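Local structure of Hit-like protein involved in cell-cycle regulation (3LB5) at residues 33-38 with 42-47. The protein probably binds nucleotides as a histidine-triad (HINT-like) protein and may take part in cell-cycle regulation. Numbering follows the deposited sequence.
Sequences AKLIRN and SVRVYE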
ATOM      1  N   ALA B  33       3.305  13.576 -13.325  1.00  8.28           N
ATOM      2  CA  ALA B  33       4.392  13.703 -14.317  1.00  7.87           C
ATOM      3  C   ALA B  33       4.820  15.180 -14.485  1.00  7.26           C
ATOM      4  O   ALA B  33       6.007  15.494 -14.633  1.00  6.33           O
ATOM      5  CB  ALA B  33       3.940  13.162 -15.651  1.00  8.71           C
ATOM      6  N   LYS B  34       3.834  16.070 -14.477  1.00  6.84           N
ATOM      7  CA  LYS B  34       4.095  17.524 -14.571  1.00  7.72           C
ATOM      8  C   LYS B  34       4.859  18.029 -13.341  1.00  6.61           C
ATOM      9  O   LYS B  34       5.774  18.813 -13.485  1.00  7.39           O
ATOM     10  CB  LYS B  34       2.795  18.315 -14.780  1.00  7.64           C
ATOM     11  CG  LYS B  34       2.186  18.139 -16.146  1.00 11.44           C
ATOM     12  CD  LYS B  34       1.040  19.159 -16.374  1.00 13.24           C
ATOM     13  CE  LYS B  34       1.086  19.772 -17.751  1.00 17.32           C
ATOM     14  NZ  LYS B  34       2.281  20.660 -17.949  1.00 16.68           N
ATOM     15  N   LEU B  35       4.496  17.557 -12.144  1.00  7.57           N
ATOM     16  CA  LEU B  35       5.229  17.862 -10.895  1.00  6.69           C
ATOM     17  C   LEU B  35       6.703  17.422 -11.002  1.00  7.29           C
ATOM     18  O   LEU B  35       7.623  18.198 -10.713  1.00  8.07           O
ATOM     19  CB  LEU B  35       4.544  17.127  -9.713  1.00  7.60           C
ATOM     20  CG  LEU B  35       5.022  17.260  -8.251  1.00  7.50           C
ATOM     21  CD1 LEU B  35       3.887  16.851  -7.285  1.00  9.01           C
ATOM     22  CD2 LEU B  35       6.278  16.430  -7.971  1.00 11.00           C
ATOM     23  N   ILE B  36       6.910  16.175 -11.428  1.00  7.25           N
ATOM     24  CA  ILE B  36       8.265  15.612 -11.590  1.00  7.29           C
ATOM     25  C   ILE B  36       9.116  16.473 -12.517  1.00  7.66           C
ATOM     26  O   ILE B  36      10.279  16.720 -12.215  1.00  7.93           O
ATOM     27  CB  ILE B  36       8.215  14.164 -12.100  1.00  6.75           C
ATOM     28  CG1 ILE B  36       7.567  13.268 -11.025  1.00  7.29           C
ATOM     29  CG2 ILE B  36       9.641  13.659 -12.549  1.00  7.89           C
ATOM     30  CD1 ILE B  36       6.992  11.945 -11.571  1.00  4.71           C
ATOM     31  N   ARG B  37       8.545  16.919 -13.635  1.00  7.67           N
ATOM     32  CA  ARG B  37       9.244  17.806 -14.579  1.00  8.17           C
ATOM     33  C   ARG B  37       9.294  19.278 -14.173  1.00  8.24           C
ATOM     34  O   ARG B  37       9.747  20.120 -14.962  1.00  8.86           O
ATOM     35  CB  ARG B  37       8.635  17.706 -15.980  1.00  8.41           C
ATOM     36  CG  ARG B  37       8.768  16.343 -16.662  1.00  9.40           C
ATOM     37  CD  ARG B  37       8.407  16.439 -18.146  1.00 10.49           C
ATOM     38  NE  ARG B  37       7.059  16.984 -18.311  1.00 11.78           N
ATOM     39  CZ  ARG B  37       5.948  16.257 -18.365  1.00 11.14           C
ATOM     40  NH1 ARG B  37       6.018  14.920 -18.302  1.00  9.06           N
ATOM     41  NH2 ARG B  37       4.769  16.876 -18.478  1.00  9.26           N
ATOM     42  N   ASN B  38       8.822  19.606 -12.969  1.00  8.66           N
ATOM     43  CA  ASN B  38       8.913  20.972 -12.452  1.00  9.01           C
ATOM     44  C   ASN B  38       8.022  21.964 -13.190  1.00  9.76           C
ATOM     45  O   ASN B  38       8.352  23.165 -13.313  1.00  9.68           O
ATOM     46  CB  ASN B  38      10.384  21.423 -12.453  1.00  9.47           C
ATOM     47  CG  ASN B  38      11.232  20.562 -11.548  1.00  9.85           C
ATOM     48  OD1 ASN B  38      10.984  20.508 -10.342  1.00 10.94           O
ATOM     49  ND2 ASN B  38      12.223  19.866 -12.117  1.00  6.85           N
ATOM     50  N   SER B  42       4.962  21.929  -5.877  1.00 10.03           N
ATOM     51  CA  SER B  42       4.595  20.953  -4.866  1.00 10.93           C
ATOM     52  C   SER B  42       5.209  21.366  -3.525  1.00 10.99           C
ATOM     53  O   SER B  42       6.094  22.240  -3.461  1.00 11.38           O
ATOM     54  CB  SER B  42       4.996  19.529  -5.266  1.00  9.97           C
ATOM     55  OG  SER B  42       6.310  19.464  -5.822  1.00 11.28           O
ATOM     56  N   VAL B  43       4.716  20.759  -2.453  1.00 10.88           N
ATOM     57  CA  VAL B  43       5.288  20.983  -1.148  1.00 10.77           C
ATOM     58  C   VAL B  43       5.964  19.665  -0.824  1.00 11.27           C
ATOM     59  O   VAL B  43       5.323  18.716  -0.367  1.00 10.43           O
ATOM     60  CB  VAL B  43       4.211  21.367  -0.092  1.00 11.09           C
ATOM     61  CG1 VAL B  43       4.871  21.626   1.258  1.00 11.46           C
ATOM     62  CG2 VAL B  43       3.442  22.592  -0.548  1.00 10.54           C
ATOM     63  N   ARG B  44       7.255  19.605  -1.120  1.00 10.59           N
ATOM     64  CA  ARG B  44       8.003  18.366  -1.018  1.00 11.22           C
ATOM     65  C   ARG B  44       8.571  18.210   0.392  1.00 11.18           C
ATOM     66  O   ARG B  44       9.067  19.170   0.970  1.00 10.04           O
ATOM     67  CB  ARG B  44       9.143  18.369  -2.038  1.00 10.85           C
ATOM     68  CG  ARG B  44       8.664  18.561  -3.480  1.00 11.87           C
ATOM     69  CD  ARG B  44       9.780  18.347  -4.505  1.00 10.87           C
ATOM     70  NE  ARG B  44       9.245  18.590  -5.844  1.00 11.79           N
ATOM     71  CZ  ARG B  44       9.841  18.253  -6.981  1.00 13.36           C
ATOM     72  NH1 ARG B  44      11.032  17.654  -6.984  1.00 14.23           N
ATOM     73  NH2 ARG B  44       9.246  18.529  -8.127  1.00 14.89           N
ATOM     74  N   VAL B  45       8.485  17.000   0.933  1.00 11.32           N
ATOM     75  CA  VAL B  45       9.053  16.703   2.241  1.00 12.09           C
ATOM     76  C   VAL B  45      10.355  15.891   2.140  1.00 12.52           C
ATOM     77  O   VAL B  45      11.194  15.958   3.026  1.00 13.42           O
ATOM     78  CB  VAL B  45       8.032  16.013   3.192  1.00 12.78           C
ATOM     79  CG1 VAL B  45       6.836  16.928   3.448  1.00 13.47           C
ATOM     80  CG2 VAL B  45       7.540  14.687   2.647  1.00 12.69           C
ATOM     81  N   TYR B  46      10.522  15.143   1.060  1.00 12.50           N
ATOM     82  CA  TYR B  46      11.678  14.264   0.897  1.00 13.80           C
ATOM     83  C   TYR B  46      11.833  13.956  -0.586  1.00 13.55           C
ATOM     84  O   TYR B  46      10.850  13.924  -1.334  1.00 13.30           O
ATOM     85  CB  TYR B  46      11.508  12.960   1.725  1.00 14.11           C
ATOM     86  CG  TYR B  46      12.539  11.867   1.443  1.00 16.17           C
ATOM     87  CD1 TYR B  46      13.814  11.931   1.989  1.00 19.94           C
ATOM     88  CD2 TYR B  46      12.223  10.770   0.638  1.00 18.78           C
ATOM     89  CE1 TYR B  46      14.769  10.942   1.732  1.00 20.72           C
ATOM     90  CE2 TYR B  46      13.176   9.771   0.363  1.00 21.40           C
ATOM     91  CZ  TYR B  46      14.447   9.870   0.919  1.00 21.74           C
ATOM     92  OH  TYR B  46      15.403   8.897   0.674  1.00 23.42           O
ATOM     93  N   GLU B  47      13.081  13.738  -0.997  1.00 13.74           N
ATOM     94  CA  GLU B  47      13.409  13.450  -2.376  1.00 13.61           C
ATOM     95  C   GLU B  47      14.779  12.755  -2.432  1.00 13.15           C
ATOM     96  O   GLU B  47      15.680  13.109  -1.693  1.00 11.61           O
ATOM     97  CB  GLU B  47      13.434  14.772  -3.156  1.00 14.67           C
ATOM     98  CG  GLU B  47      13.636  14.646  -4.650  1.00 17.32           C
ATOM     99  CD  GLU B  47      13.529  15.973  -5.396  1.00 19.33           C
ATOM    100  OE1 GLU B  47      13.854  15.961  -6.597  1.00 20.13           O
ATOM    101  OE2 GLU B  47      13.105  17.006  -4.806  1.00 21.39           O
TER
HETATM  102  O   HOH W   1      11.453  16.792  -9.920  1.00 10.28           O
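Arg44 reaches Leu35 and Asn38 at the C-terminal end of the helix with the NH2 corner of its guanidinium. Its chain, extended from CG to NE, runs past the Leu35 side chain in the opposite direction, bringing Arg44 NH2 to 3.6 Å from Leu35 CD2. Arg44 NH2 also lies 3.1 Å from Leu35 O, which sits near the guanidinium plane, but the angle is too poor for a hydrogen bond; Leu35 O instead accepts from Asn38 N. Asn38 OD1 approaches Arg44 NH2 obliquely at 3.4 Å, its amide plane turned 16° from the guanidinium.

Beside the guanidinium, the rest of the contact is van der Waals packing of Leu35 on Ser42: with CG anti to the backbone N (chi1 -178°), Leu35 sets CD1 3.5 Å from Ser42 CB, while its CG and CD2 border Ser42 OG.

Three in-plane partners fix the rotation of the guanidinium. Arg44 NE donates to Ser42 OG at 3.1 Å and 163°. Arg44 NH1 forms a salt bridge with Glu47 OE2, met from above the carboxylate plane, and also donates to a water. That water donates to Ile36 O, its oxygen 2.6 Å from the carbonyl oxygen, and so links the segments. Glu47 OE1 has a second cationic partner in Lys70, and Leu35 also packs on Phe54 of strand 51-55.

Asn38, with positive phi, is the C-prime residue of a Schellman motif, completed by Glu39 N to Lys34 O. The contact thus joins a Schellman-capped helix to strand 44-47, outermost in this chain's antiparallel HIT-fold sheet, with the side chain of Leu35 about 4 Å from a bound ligand of unknown identity.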